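Local coordinates for protein gamma-glutamyl cyclotransferase (Homo sapiens, PDB 3CRY) that catalyses the release of 5-oxoproline from gamma-glutamyl dipeptides and induces release of cytochrome c from mitochondria, leading to apoptosis, at residues S16-A21 against K118-R123; L26-I31 against K148-P153; A39-A44 against V83-K88; V43-D48 against G76-G81. The protein carries 1 engineered substitution. All coordinates share one frame; numbering follows the deposited sequence.

Contact 1: S16-A21 against K118-R123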
loop_
_atom_site.group_PDB
_atom_site.type_symbol
_atom_site.label_atom_id
_atom_site.label_comp_id
_atom_site.label_asym_id
_atom_site.label_seq_id
_atom_site.Cartn_x
_atom_site.Cartn_y
_atom_site.Cartn_z
ATOM N N SER A 16 16.435 13.972 5.046
ATOM C CA SER A 16 15.030 13.998 5.497
ATOM C C SER A 16 14.059 13.277 4.575
ATOM O O SER A 16 14.361 13.003 3.412
ATOM C CB SER A 16 14.557 15.444 5.658
ATOM O OG SER A 16 15.357 16.115 6.612
ATOM N N PHE A 17 12.875 12.985 5.108
ATOM C CA PHE A 17 11.784 12.477 4.293
ATOM C C PHE A 17 10.484 13.147 4.734
ATOM O O PHE A 17 10.410 13.701 5.826
ATOM C CB PHE A 17 11.683 10.944 4.359
ATOM C CG PHE A 17 11.136 10.411 5.654
ATOM C CD1 PHE A 17 11.965 10.262 6.772
ATOM C CD2 PHE A 17 9.789 10.051 5.759
ATOM C CE1 PHE A 17 11.472 9.752 7.969
ATOM C CE2 PHE A 17 9.278 9.548 6.958
ATOM C CZ PHE A 17 10.110 9.397 8.068
ATOM N N LEU A 18 9.473 13.079 3.881
ATOM C CA LEU A 18 8.169 13.688 4.185
ATOM C C LEU A 18 7.159 12.583 4.472
ATOM O O LEU A 18 7.136 11.561 3.779
ATOM C CB LEU A 18 7.698 14.541 3.010
ATOM C CG LEU A 18 8.620 15.695 2.593
ATOM C CD1 LEU A 18 8.068 16.380 1.390
ATOM C CD2 LEU A 18 8.801 16.689 3.747
ATOM N N TYR A 19 6.331 12.805 5.492
ATOM C CA TYR A 19 5.372 11.811 5.992
ATOM C C TYR A 19 3.966 12.437 5.962
ATOM O O TYR A 19 3.754 13.493 6.534
ATOM C CB TYR A 19 5.764 11.370 7.422
ATOM C CG TYR A 19 4.622 10.712 8.190
ATOM C CD1 TYR A 19 3.926 9.616 7.650
ATOM C CD2 TYR A 19 4.249 11.164 9.450
ATOM C CE1 TYR A 19 2.854 9.021 8.344
ATOM C CE2 TYR A 19 3.199 10.560 10.159
ATOM C CZ TYR A 19 2.502 9.507 9.601
ATOM O OH TYR A 19 1.459 8.922 10.279
ATOM N N PHE A 20 3.017 11.769 5.297
ATOM C CA PHE A 20 1.643 12.271 5.180
ATOM C C PHE A 20 0.759 11.574 6.216
ATOM O O PHE A 20 0.535 10.345 6.145
ATOM C CB PHE A 20 1.102 12.038 3.747
ATOM C CG PHE A 20 -0.350 12.428 3.548
ATOM C CD1 PHE A 20 -0.712 13.781 3.427
ATOM C CD2 PHE A 20 -1.355 11.444 3.445
ATOM C CE1 PHE A 20 -2.066 14.163 3.239
ATOM C CE2 PHE A 20 -2.697 11.815 3.225
ATOM C CZ PHE A 20 -3.048 13.183 3.120
ATOM N N ALA A 21 0.324 12.358 7.203
ATOM C CA ALA A 21 -0.579 11.869 8.267
ATOM C C ALA A 21 -2.024 12.246 8.035
ATOM O O ALA A 21 -2.307 13.385 7.707
ATOM C CB ALA A 21 -0.132 12.398 9.624
ATOM N N LYS A 118 1.054 22.579 -5.614
ATOM C CA LYS A 118 2.369 21.948 -5.776
ATOM C C LYS A 118 2.268 20.479 -5.344
ATOM O O LYS A 118 1.708 20.175 -4.280
ATOM C CB LYS A 118 3.422 22.691 -4.944
ATOM C CG LYS A 118 4.852 22.114 -4.976
ATOM C CD LYS A 118 5.654 22.612 -3.739
ATOM C CE LYS A 118 7.056 22.016 -3.641
ATOM N NZ LYS A 118 7.623 22.098 -2.221
ATOM N N GLU A 119 2.812 19.581 -6.165
ATOM C CA GLU A 119 2.832 18.155 -5.846
ATOM C C GLU A 119 4.025 17.796 -4.950
ATOM O O GLU A 119 5.154 18.258 -5.175
ATOM C CB GLU A 119 2.832 17.302 -7.119
ATOM C CG GLU A 119 2.630 15.810 -6.864
ATOM C CD GLU A 119 2.217 15.064 -8.114
ATOM O OE1 GLU A 119 3.115 14.594 -8.844
ATOM O OE2 GLU A 119 0.989 14.948 -8.347
ATOM N N ILE A 120 3.752 16.961 -3.949
ATOM C CA ILE A 120 4.753 16.516 -2.968
ATOM C C ILE A 120 4.732 14.996 -2.888
ATOM O O ILE A 120 3.659 14.409 -2.808
ATOM C CB ILE A 120 4.390 16.974 -1.527
ATOM C CG1 ILE A 120 3.908 18.419 -1.481
ATOM C CG2 ILE A 120 5.574 16.744 -0.576
ATOM C CD1 ILE A 120 3.926 18.968 -0.083
ATOM N N THR A 121 5.909 14.363 -2.891
ATOM C CA THR A 121 5.978 12.898 -2.700
ATOM C C THR A 121 6.183 12.538 -1.226
ATOM O O THR A 121 7.165 12.975 -0.603
ATOM C CB THR A 121 7.077 12.261 -3.581
ATOM O OG1 THR A 121 6.828 12.614 -4.949
ATOM C CG2 THR A 121 7.103 10.737 -3.439
ATOM N N CYS A 122 5.285 11.709 -0.677
ATOM C CA CYS A 122 5.306 11.389 0.757
ATOM C C CYS A 122 5.264 9.897 1.084
ATOM O O CYS A 122 4.661 9.119 0.355
ATOM C CB CYS A 122 4.084 12.005 1.451
ATOM S SG CYS A 122 4.013 13.798 1.414
ATOM N N ARG A 123 5.877 9.531 2.203
ATOM C CA ARG A 123 5.630 8.223 2.829
ATOM C C ARG A 123 4.301 8.292 3.602
ATOM O O ARG A 123 3.980 9.314 4.216
ATOM C CB ARG A 123 6.782 7.894 3.784
ATOM C CG ARG A 123 6.807 6.461 4.377
ATOM C CD ARG A 123 7.989 6.328 5.345
ATOM N NE ARG A 123 8.307 4.936 5.719
ATOM C CZ ARG A 123 9.050 4.108 4.968
ATOM N NH1 ARG A 123 9.530 4.499 3.790
ATOM N NH2 ARG A 123 9.302 2.869 5.385
#
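The outermost strands of a five-stranded antiparallel sheet, 16-21 and 119-126, meet here at a single bridge that pairs Tyr19 with Arg123. Arg123 N donates to Leu18 O at 2.9 Å, and Phe20 N returns the bond to Arg123 O, also at 2.9 Å and with an N-H...O angle of 170°. One residue of one edge strand thus grips both neighbours of Tyr19, although the strand axes stand 78° apart and further pairing does not follow. Arg123 O also meets the Tyr19 ring at its edge, 3.4 Å from CD1. Next to the bridge, Phe20 CB packs on Cys122 CB at 3.8 Å. In Arg123, chi1 of -171° sets CG anti to the backbone N, and the chain, extended from there, puts CD 3.8 Å from Phe17 CE2. Its guanidinium then goes on to salt bridges with Asp95 and with Glu109 of the second subunit. Tyr19 OH bonds Asn25, and the Tyr19 side chain lies about 4 Å from that of Gln98, the engineered residue at the proton-acceptor position. Such a meeting of first and last strands is what closes a curled antiparallel sheet into a barrel, here beside the inferred substrate-binding segment Tyr19 to Ser24.

Contact 2: L26-I31 against K148-P153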
loop_
_atom_site.group_PDB
_atom_site.type_symbol
_atom_site.label_atom_id
_atom_site.label_comp_id
_atom_site.label_asym_id
_atom_site.label_seq_id
_atom_site.Cartn_x
_atom_site.Cartn_y
_atom_site.Cartn_z
ATOM N N LEU A 26 -2.332 13.678 12.917
ATOM C CA LEU A 26 -2.689 15.069 12.620
ATOM C C LEU A 26 -2.388 16.011 13.795
ATOM O O LEU A 26 -2.170 17.214 13.576
ATOM C CB LEU A 26 -4.186 15.188 12.294
ATOM C CG LEU A 26 -4.652 14.602 10.968
ATOM C CD1 LEU A 26 -6.194 14.653 10.914
ATOM C CD2 LEU A 26 -4.012 15.335 9.764
ATOM N N LEU A 27 -2.394 15.477 15.025
ATOM C CA LEU A 27 -2.197 16.299 16.228
ATOM C C LEU A 27 -0.723 16.360 16.636
ATOM O O LEU A 27 -0.080 15.334 16.846
ATOM C CB LEU A 27 -3.039 15.772 17.398
ATOM C CG LEU A 27 -3.015 16.682 18.634
ATOM C CD1 LEU A 27 -3.716 18.028 18.363
ATOM C CD2 LEU A 27 -3.652 15.950 19.812
ATOM N N THR A 28 -0.200 17.573 16.753
ATOM C CA THR A 28 1.244 17.759 17.014
ATOM C C THR A 28 1.687 17.062 18.307
ATOM O O THR A 28 2.719 16.368 18.321
ATOM C CB THR A 28 1.588 19.253 17.021
ATOM O OG1 THR A 28 1.140 19.816 15.793
ATOM C CG2 THR A 28 3.086 19.484 17.152
ATOM N N GLU A 29 0.928 17.229 19.392
ATOM C CA GLU A 29 1.305 16.576 20.649
ATOM C C GLU A 29 1.267 15.046 20.579
ATOM O O GLU A 29 2.054 14.372 21.252
ATOM C CB GLU A 29 0.490 17.079 21.843
ATOM C CG GLU A 29 1.228 16.822 23.172
ATOM C CD GLU A 29 0.449 17.241 24.411
ATOM O OE1 GLU A 29 -0.607 17.884 24.266
ATOM O OE2 GLU A 29 0.892 16.909 25.540
ATOM N N ARG A 30 0.384 14.504 19.741
ATOM C CA ARG A 30 0.303 13.064 19.573
ATOM C C ARG A 30 1.501 12.543 18.797
ATOM O O ARG A 30 2.150 11.603 19.252
ATOM C CB ARG A 30 -1.002 12.609 18.907
ATOM C CG ARG A 30 -1.039 11.105 18.570
ATOM C CD ARG A 30 -0.890 10.195 19.782
ATOM N NE ARG A 30 -0.694 8.810 19.340
ATOM C CZ ARG A 30 -0.754 7.743 20.129
ATOM N NH1 ARG A 30 -1.000 7.873 21.425
ATOM N NH2 ARG A 30 -0.574 6.541 19.609
ATOM N N ILE A 31 1.793 13.131 17.632
ATOM C CA ILE A 31 2.926 12.618 16.844
ATOM C C ILE A 31 4.252 12.767 17.616
ATOM O O ILE A 31 5.143 11.930 17.496
ATOM C CB ILE A 31 3.050 13.250 15.418
ATOM C CG1 ILE A 31 4.023 12.434 14.530
ATOM C CG2 ILE A 31 3.374 14.741 15.484
ATOM C CD1 ILE A 31 4.095 12.902 13.044
ATOM N N LYS A 148 -7.944 20.822 13.335
ATOM C CA LYS A 148 -8.153 22.239 13.626
ATOM C C LYS A 148 -6.820 22.953 13.873
ATOM O O LYS A 148 -6.547 24.005 13.288
ATOM C CB LYS A 148 -9.056 22.365 14.852
ATOM C CG LYS A 148 -9.350 23.788 15.243
ATOM C CD LYS A 148 -10.407 23.794 16.336
ATOM C CE LYS A 148 -10.997 25.170 16.484
ATOM N NZ LYS A 148 -10.264 25.889 17.535
ATOM N N GLU A 149 -5.977 22.355 14.715
ATOM C CA GLU A 149 -4.680 22.929 15.092
ATOM C C GLU A 149 -3.789 23.209 13.887
ATOM O O GLU A 149 -3.096 24.233 13.834
ATOM C CB GLU A 149 -3.967 21.952 16.033
ATOM C CG GLU A 149 -2.514 22.268 16.351
ATOM C CD GLU A 149 -1.867 21.154 17.160
ATOM O OE1 GLU A 149 -1.551 20.104 16.554
ATOM O OE2 GLU A 149 -1.708 21.316 18.398
ATOM N N ASN A 150 -3.776 22.269 12.948
ATOM C CA ASN A 150 -2.865 22.347 11.815
ATOM C C ASN A 150 -3.468 22.916 10.526
ATOM O O ASN A 150 -2.859 22.844 9.468
ATOM C CB ASN A 150 -2.124 21.005 11.637
ATOM C CG ASN A 150 -1.018 20.814 12.671
ATOM O OD1 ASN A 150 -0.232 21.733 12.949
ATOM N ND2 ASN A 150 -0.966 19.632 13.274
ATOM N N GLY A 151 -4.669 23.479 10.628
ATOM C CA GLY A 151 -5.256 24.266 9.536
ATOM C C GLY A 151 -5.779 23.496 8.329
ATOM O O GLY A 151 -5.667 23.983 7.202
ATOM N N LEU A 152 -6.361 22.307 8.533
ATOM C CA LEU A 152 -7.022 21.631 7.400
ATOM C C LEU A 152 -8.250 22.462 6.974
ATOM O O LEU A 152 -8.802 23.206 7.792
ATOM C CB LEU A 152 -7.421 20.195 7.773
ATOM C CG LEU A 152 -6.371 19.099 7.558
ATOM C CD1 LEU A 152 -5.036 19.370 8.173
ATOM C CD2 LEU A 152 -6.919 17.762 8.012
ATOM N N PRO A 153 -8.668 22.364 5.691
ATOM C CA PRO A 153 -9.824 23.166 5.241
ATOM C C PRO A 153 -11.057 22.987 6.128
ATOM O O PRO A 153 -11.356 21.877 6.583
ATOM C CB PRO A 153 -10.058 22.669 3.796
ATOM C CG PRO A 153 -8.647 22.271 3.346
ATOM C CD PRO A 153 -8.110 21.556 4.589
HETATM O O HOH W 1 1.734 22.184 14.469
HETATM O O HOH W 2 -0.804 19.431 19.916
#
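Glu149 OE1 is gripped twice by Thr28. Thr28 N donates to the syn lone pair of OE1 at 2.9 Å, nearly straight at 167°, while Thr28 OG1 donates to OE1 from above the carboxylate plane at 2.8 Å. The glutamate reaches this point from the last turn of its helix because its chain is extended beyond CG, which itself stands anti to the backbone N (chi1 170°). Its other oxygen, OE2, receives a water that accepts from Glu29 N, so the carboxylate serves two of the first amides of helix 28-34. A negative group at this N-terminal end is probably favoured by the helix dipole. Leu27, at the N-cap position, lays CD1 3.5 Å from Glu149 OE1.

Beside this, Asn150 ND2 donates to Leu26 O at 2.7 Å, the oxygen lying in the amide plane. Asn150 OD1 shares a second water with Thr28 OG1. An alanine at Asn150 would probably leave Leu26 O without this donor and take from the water its second acceptor, cutting the link to Thr28. Gly151 follows with positive phi as the C-prime residue of a Schellman motif, with Leu152 N bonded to Ala147 O, and the chain turns so that Leu152 CD2 meets Leu26 CD2 at 4.2 Å.

The junction thus joins the start of helix 28-34 to the end of helix 137-149. Leu27 packs against Met145 and against Ile179 of helix 174-181, while Thr28 and Asn150 rest on Trp84 and Val82 of strand 77-87.

Contact 3: A39-A44 against V83-K88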
loop_
_atom_site.group_PDB
_atom_site.type_symbol
_atom_site.label_atom_id
_atom_site.label_comp_id
_atom_site.label_asym_id
_atom_site.label_seq_id
_atom_site.Cartn_x
_atom_site.Cartn_y
_atom_site.Cartn_z
ATOM N N ALA A 39 8.681 17.799 12.283
ATOM C CA ALA A 39 8.373 19.216 12.106
ATOM C C ALA A 39 7.251 19.402 11.092
ATOM O O ALA A 39 7.244 18.759 10.028
ATOM C CB ALA A 39 9.612 19.963 11.659
ATOM N N PHE A 40 6.288 20.264 11.417
ATOM C CA PHE A 40 5.225 20.608 10.464
ATOM C C PHE A 40 5.833 21.126 9.164
ATOM O O PHE A 40 6.702 22.005 9.187
ATOM C CB PHE A 40 4.282 21.679 11.037
ATOM C CG PHE A 40 3.201 22.119 10.063
ATOM C CD1 PHE A 40 2.013 21.396 9.947
ATOM C CD2 PHE A 40 3.383 23.250 9.249
ATOM C CE1 PHE A 40 1.018 21.805 9.040
ATOM C CE2 PHE A 40 2.393 23.657 8.333
ATOM C CZ PHE A 40 1.208 22.916 8.227
ATOM N N PHE A 41 5.357 20.579 8.040
ATOM C CA PHE A 41 5.818 20.988 6.704
ATOM C C PHE A 41 4.720 21.699 5.917
ATOM O O PHE A 41 4.927 22.825 5.462
ATOM C CB PHE A 41 6.379 19.783 5.947
ATOM C CG PHE A 41 7.057 20.119 4.639
ATOM C CD1 PHE A 41 8.362 20.601 4.629
ATOM C CD2 PHE A 41 6.415 19.884 3.425
ATOM C CE1 PHE A 41 9.016 20.891 3.414
ATOM C CE2 PHE A 41 7.050 20.174 2.204
ATOM C CZ PHE A 41 8.356 20.678 2.201
ATOM N N CYS A 42 3.563 21.053 5.740
ATOM C CA CYS A 42 2.415 21.723 5.099
ATOM C C CYS A 42 1.152 20.880 5.215
ATOM O O CYS A 42 1.221 19.705 5.590
ATOM C CB CYS A 42 2.710 21.973 3.622
ATOM S SG CYS A 42 2.816 20.501 2.592
ATOM N N VAL A 43 0.009 21.508 4.912
ATOM C CA VAL A 43 -1.268 20.826 4.739
ATOM C C VAL A 43 -1.350 20.388 3.279
ATOM O O VAL A 43 -0.894 21.109 2.390
ATOM C CB VAL A 43 -2.435 21.788 5.044
ATOM C CG1 VAL A 43 -3.783 21.130 4.755
ATOM C CG2 VAL A 43 -2.372 22.224 6.512
ATOM N N ALA A 44 -1.906 19.210 3.039
ATOM C CA ALA A 44 -1.995 18.701 1.662
ATOM C C ALA A 44 -3.194 17.789 1.431
ATOM O O ALA A 44 -3.740 17.203 2.383
ATOM C CB ALA A 44 -0.688 18.008 1.258
ATOM N N VAL A 83 1.476 17.066 6.222
ATOM C CA VAL A 83 2.803 16.578 5.833
ATOM C C VAL A 83 3.798 16.994 6.916
ATOM O O VAL A 83 3.936 18.199 7.231
ATOM C CB VAL A 83 3.237 17.088 4.432
ATOM C CG1 VAL A 83 4.617 16.578 4.106
ATOM C CG2 VAL A 83 2.213 16.625 3.347
ATOM N N TRP A 84 4.480 15.989 7.472
ATOM C CA TRP A 84 5.543 16.177 8.462
ATOM C C TRP A 84 6.921 15.939 7.852
ATOM O O TRP A 84 7.118 14.976 7.110
ATOM C CB TRP A 84 5.368 15.200 9.639
ATOM C CG TRP A 84 4.085 15.386 10.411
ATOM C CD1 TRP A 84 2.931 14.672 10.258
ATOM C CD2 TRP A 84 3.829 16.355 11.441
ATOM N NE1 TRP A 84 1.966 15.132 11.126
ATOM C CE2 TRP A 84 2.488 16.164 11.867
ATOM C CE3 TRP A 84 4.608 17.355 12.059
ATOM C CZ2 TRP A 84 1.890 16.955 12.886
ATOM C CZ3 TRP A 84 4.015 18.145 13.067
ATOM C CH2 TRP A 84 2.659 17.937 13.464
ATOM N N LYS A 85 7.884 16.798 8.189
ATOM C CA LYS A 85 9.275 16.557 7.791
ATOM C C LYS A 85 9.991 15.839 8.926
ATOM O O LYS A 85 9.986 16.303 10.083
ATOM C CB LYS A 85 9.977 17.883 7.493
ATOM C CG LYS A 85 11.384 17.731 6.916
ATOM C CD LYS A 85 11.941 19.130 6.659
ATOM C CE LYS A 85 13.082 19.117 5.670
ATOM N NZ LYS A 85 13.747 20.460 5.689
ATOM N N MET A 86 10.605 14.708 8.595
ATOM C CA MET A 86 11.282 13.872 9.586
ATOM C C MET A 86 12.680 13.477 9.120
ATOM O O MET A 86 12.950 13.459 7.906
ATOM C CB MET A 86 10.428 12.633 9.856
ATOM C CG MET A 86 9.140 12.957 10.622
ATOM S SD MET A 86 8.034 11.541 10.810
ATOM C CE MET A 86 8.960 10.598 12.001
ATOM N N ASN A 87 13.573 13.173 10.059
ATOM C CA ASN A 87 14.900 12.673 9.684
ATOM C C ASN A 87 14.846 11.221 9.218
ATOM O O ASN A 87 14.089 10.415 9.755
ATOM C CB ASN A 87 15.917 12.830 10.818
ATOM C CG ASN A 87 17.349 12.623 10.338
ATOM O OD1 ASN A 87 17.810 11.492 10.179
ATOM N ND2 ASN A 87 18.048 13.719 10.082
ATOM N N LYS A 88 15.638 10.885 8.201
ATOM C CA LYS A 88 15.638 9.508 7.681
ATOM C C LYS A 88 16.042 8.468 8.740
ATOM O O LYS A 88 15.658 7.300 8.654
ATOM C CB LYS A 88 16.468 9.387 6.395
ATOM C CG LYS A 88 15.685 9.770 5.150
ATOM C CD LYS A 88 16.486 9.525 3.876
ATOM C CE LYS A 88 15.741 10.060 2.666
ATOM N NZ LYS A 88 16.684 10.420 1.559
#
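Val83 bonds through both its backbone polar atoms to the neighbouring strand: Val83 N donates to Cys42 O at 2.7 Å, and Val83 O accepts from Phe41 N at 2.9 Å and from Cys42 N at 3.2 Å. Two consecutive residues facing one is the signature of a classic beta bulge. The backbone of Phe41 agrees, its psi of -56° being far from that of an extended strand. Before the bulge the pairing is regular, Ala39 and Lys85 forming a hydrogen-bonded pair with Lys85 N to Ala39 O at 2.8 Å.

Outward from the backbone, the two methyl groups of Val83 divide the packing. CG1, anti to the backbone N (chi1 179°), lies 3.8 Å from Phe41 CD2, and these two side chains run side by side, pointing the same way. CG2 sits 3.8 Å from Ala44 CB, and Cys42 SG approaches the valine CB. An alanine at Val83 would probably open a gap beside Phe41 CD2 and Ala44 CB, where the two methyl groups had packed. The side chains of the non-hydrogen-bonded pair Phe40 and Trp84 diverge, yet the end of Trp84 swings back toward the other strand: its CE3 comes 3.4 Å from Phe40 N, and Ala39 C lies at the ring's edge. Its NE1 bonds Asn25 O.

Strand 77-87 is central to this pairing, since strand 16-21 runs along its other side through bonds of Tyr19 with Trp84 and Phe17 with Met86. Strand 106-114 supplies Val112 against Ala44 and Val83, Ile120 of strand 119-126 meets Phe41 and Cys42, and Asn150 touches Phe40 and Trp84.

Contact 4: V43-D48 against G76-G81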
loop_
_atom_site.group_PDB
_atom_site.type_symbol
_atom_site.label_atom_id
_atom_site.label_comp_id
_atom_site.label_asym_id
_atom_site.label_seq_id
_atom_site.Cartn_x
_atom_site.Cartn_y
_atom_site.Cartn_z
ATOM N N VAL A 43 0.009 21.508 4.912
ATOM C CA VAL A 43 -1.268 20.826 4.739
ATOM C C VAL A 43 -1.350 20.388 3.279
ATOM O O VAL A 43 -0.894 21.109 2.390
ATOM C CB VAL A 43 -2.435 21.788 5.044
ATOM C CG1 VAL A 43 -3.783 21.130 4.755
ATOM C CG2 VAL A 43 -2.372 22.224 6.512
ATOM N N ALA A 44 -1.906 19.210 3.039
ATOM C CA ALA A 44 -1.995 18.701 1.662
ATOM C C ALA A 44 -3.194 17.789 1.431
ATOM O O ALA A 44 -3.740 17.203 2.383
ATOM C CB ALA A 44 -0.688 18.008 1.258
ATOM N N ARG A 45 -3.576 17.661 0.152
ATOM C CA ARG A 45 -4.731 16.861 -0.256
ATOM C C ARG A 45 -4.290 15.632 -1.046
ATOM O O ARG A 45 -3.517 15.744 -2.011
ATOM C CB ARG A 45 -5.698 17.719 -1.102
ATOM C CG ARG A 45 -6.820 16.916 -1.768
ATOM C CD ARG A 45 -8.006 17.744 -2.290
ATOM N NE ARG A 45 -7.635 18.884 -3.124
ATOM C CZ ARG A 45 -8.503 19.820 -3.524
ATOM N NH1 ARG A 45 -9.792 19.753 -3.168
ATOM N NH2 ARG A 45 -8.099 20.833 -4.287
ATOM N N LEU A 46 -4.782 14.461 -0.630
ATOM C CA LEU A 46 -4.602 13.244 -1.401
ATOM C C LEU A 46 -5.848 13.007 -2.257
ATOM O O LEU A 46 -6.944 12.753 -1.746
ATOM C CB LEU A 46 -4.255 12.053 -0.484
ATOM C CG LEU A 46 -4.082 10.685 -1.158
ATOM C CD1 LEU A 46 -2.921 10.663 -2.144
ATOM C CD2 LEU A 46 -3.920 9.596 -0.086
ATOM N N GLN A 47 -5.665 13.119 -3.573
ATOM C CA GLN A 47 -6.768 12.956 -4.519
ATOM C C GLN A 47 -7.108 11.465 -4.728
ATOM O O GLN A 47 -6.209 10.611 -4.766
ATOM C CB GLN A 47 -6.382 13.648 -5.844
ATOM C CG GLN A 47 -7.537 14.181 -6.689
ATOM C CD GLN A 47 -8.457 15.125 -5.927
ATOM O OE1 GLN A 47 -9.585 14.766 -5.623
ATOM N NE2 GLN A 47 -7.962 16.311 -5.583
ATOM N N ASP A 48 -8.394 11.152 -4.861
ATOM C CA ASP A 48 -8.872 9.832 -5.244
ATOM C C ASP A 48 -8.583 8.737 -4.198
ATOM O O ASP A 48 -8.358 7.570 -4.537
ATOM C CB ASP A 48 -8.368 9.425 -6.650
ATOM C CG ASP A 48 -8.743 10.449 -7.735
ATOM O OD1 ASP A 48 -9.924 10.854 -7.796
ATOM O OD2 ASP A 48 -7.842 10.874 -8.495
ATOM N N GLY A 76 -12.585 10.210 -7.311
ATOM C CA GLY A 76 -13.516 11.308 -7.012
ATOM C C GLY A 76 -13.583 11.749 -5.563
ATOM O O GLY A 76 -14.094 12.842 -5.273
ATOM N N ASP A 77 -13.097 10.894 -4.658
ATOM C CA ASP A 77 -13.011 11.213 -3.227
ATOM C C ASP A 77 -11.679 11.892 -2.908
ATOM O O ASP A 77 -10.791 11.950 -3.746
ATOM C CB ASP A 77 -13.174 9.941 -2.390
ATOM C CG ASP A 77 -14.620 9.498 -2.273
ATOM O OD1 ASP A 77 -15.457 10.312 -1.811
ATOM O OD2 ASP A 77 -14.933 8.344 -2.635
ATOM N N GLU A 78 -11.533 12.425 -1.697
ATOM C CA GLU A 78 -10.240 12.984 -1.323
ATOM C C GLU A 78 -10.035 12.873 0.179
ATOM O O GLU A 78 -11.006 12.728 0.930
ATOM C CB GLU A 78 -10.088 14.444 -1.781
ATOM C CG GLU A 78 -11.079 15.381 -1.134
ATOM C CD GLU A 78 -11.200 16.714 -1.872
ATOM O OE1 GLU A 78 -11.204 16.733 -3.137
ATOM O OE2 GLU A 78 -11.299 17.743 -1.175
ATOM N N VAL A 79 -8.768 12.909 0.581
ATOM C CA VAL A 79 -8.380 12.889 1.990
ATOM C C VAL A 79 -7.401 14.046 2.218
ATOM O O VAL A 79 -6.400 14.154 1.493
ATOM C CB VAL A 79 -7.697 11.537 2.357
ATOM C CG1 VAL A 79 -7.060 11.596 3.748
ATOM C CG2 VAL A 79 -8.702 10.400 2.298
ATOM N N TRP A 80 -7.692 14.902 3.200
ATOM C CA TRP A 80 -6.750 15.954 3.598
ATOM C C TRP A 80 -5.920 15.495 4.784
ATOM O O TRP A 80 -6.407 14.763 5.653
ATOM C CB TRP A 80 -7.494 17.235 3.969
ATOM C CG TRP A 80 -7.983 18.011 2.758
ATOM C CD1 TRP A 80 -9.177 17.859 2.107
ATOM C CD2 TRP A 80 -7.282 19.057 2.081
ATOM N NE1 TRP A 80 -9.267 18.759 1.064
ATOM C CE2 TRP A 80 -8.113 19.503 1.026
ATOM C CE3 TRP A 80 -6.031 19.667 2.264
ATOM C CZ2 TRP A 80 -7.726 20.529 0.152
ATOM C CZ3 TRP A 80 -5.647 20.694 1.374
ATOM C CH2 TRP A 80 -6.506 21.110 0.348
ATOM N N GLY A 81 -4.676 15.956 4.842
ATOM C CA GLY A 81 -3.824 15.584 5.950
ATOM C C GLY A 81 -2.704 16.587 6.152
ATOM O O GLY A 81 -2.671 17.646 5.518
#
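Arg45 is draped over the indole of Trp80, and Glu78 holds its far end. Arg45 and Trp80 are directly paired across the strands, a non-hydrogen-bonded pair, and their side chains leave the same surface of the sheet; Arg45 CB comes to rest over the centre of the six-membered ring, 3.5 Å from its centroid, in a CH-pi contact. The arginine chain is then bent at chi3 (50°), which turns NE back toward the indole, 3.7 Å from Trp80 CZ2. The guanidinium carries that CZ2 over one face, offset toward its rim, with the two planes 39° apart.

Glu78 adopts the crowded first torsion, with CG between the backbone N and the carbonyl carbon, and then runs extended to the arginine. Arg45 NH1 makes a salt bridge to Glu78 OE2 at 3.2 Å, the oxygen lying in the guanidinium plane, and a weak bond to OE1. Trp80 NE1 donates to the same OE2, also at 3.2 Å, and from the same face of the carboxylate. The oxygen therefore holds cation and indole together and would be expected to fix the ring's rotation.

Where the strands turn away, Asp48 has positive phi and bends its side chain back so that OD1 accepts from Gly76 N at 2.8 Å, through its anti lone pair and almost straight at 177°. On the other surface, Leu46 and Val79 form a hydrogen-bonded pair.

That surface packs on Ile71 of strand 68-74 and, through Leu46, on Val110 and Val112 of strand 106-114, whereas Trp80 meets Pro153 and Tyr156 beyond helix 137-149.

How the contacts relate
From the N terminus the chain opens contact 1 at 16-21 and contact 2 at 26-31, then enters strand 39-46, which starts contacts 3 and 4 and gives both of them Val43 and Ala44. Contact 4 closes first, at 76-81, and contact 3 follows at 83-88, so the same strand pair is joined along most of its length. Contact 1 closes at 118-123 and contact 2 at 148-153. These two wide loops cross, and both enclose contacts 3 and 4. Contact 1 brings the sheet's edges together, with Phe20 reaching across to Gly81 and Leu46, while contact 2 fastens two helix ends against Trp84 and Val43 of that sheet.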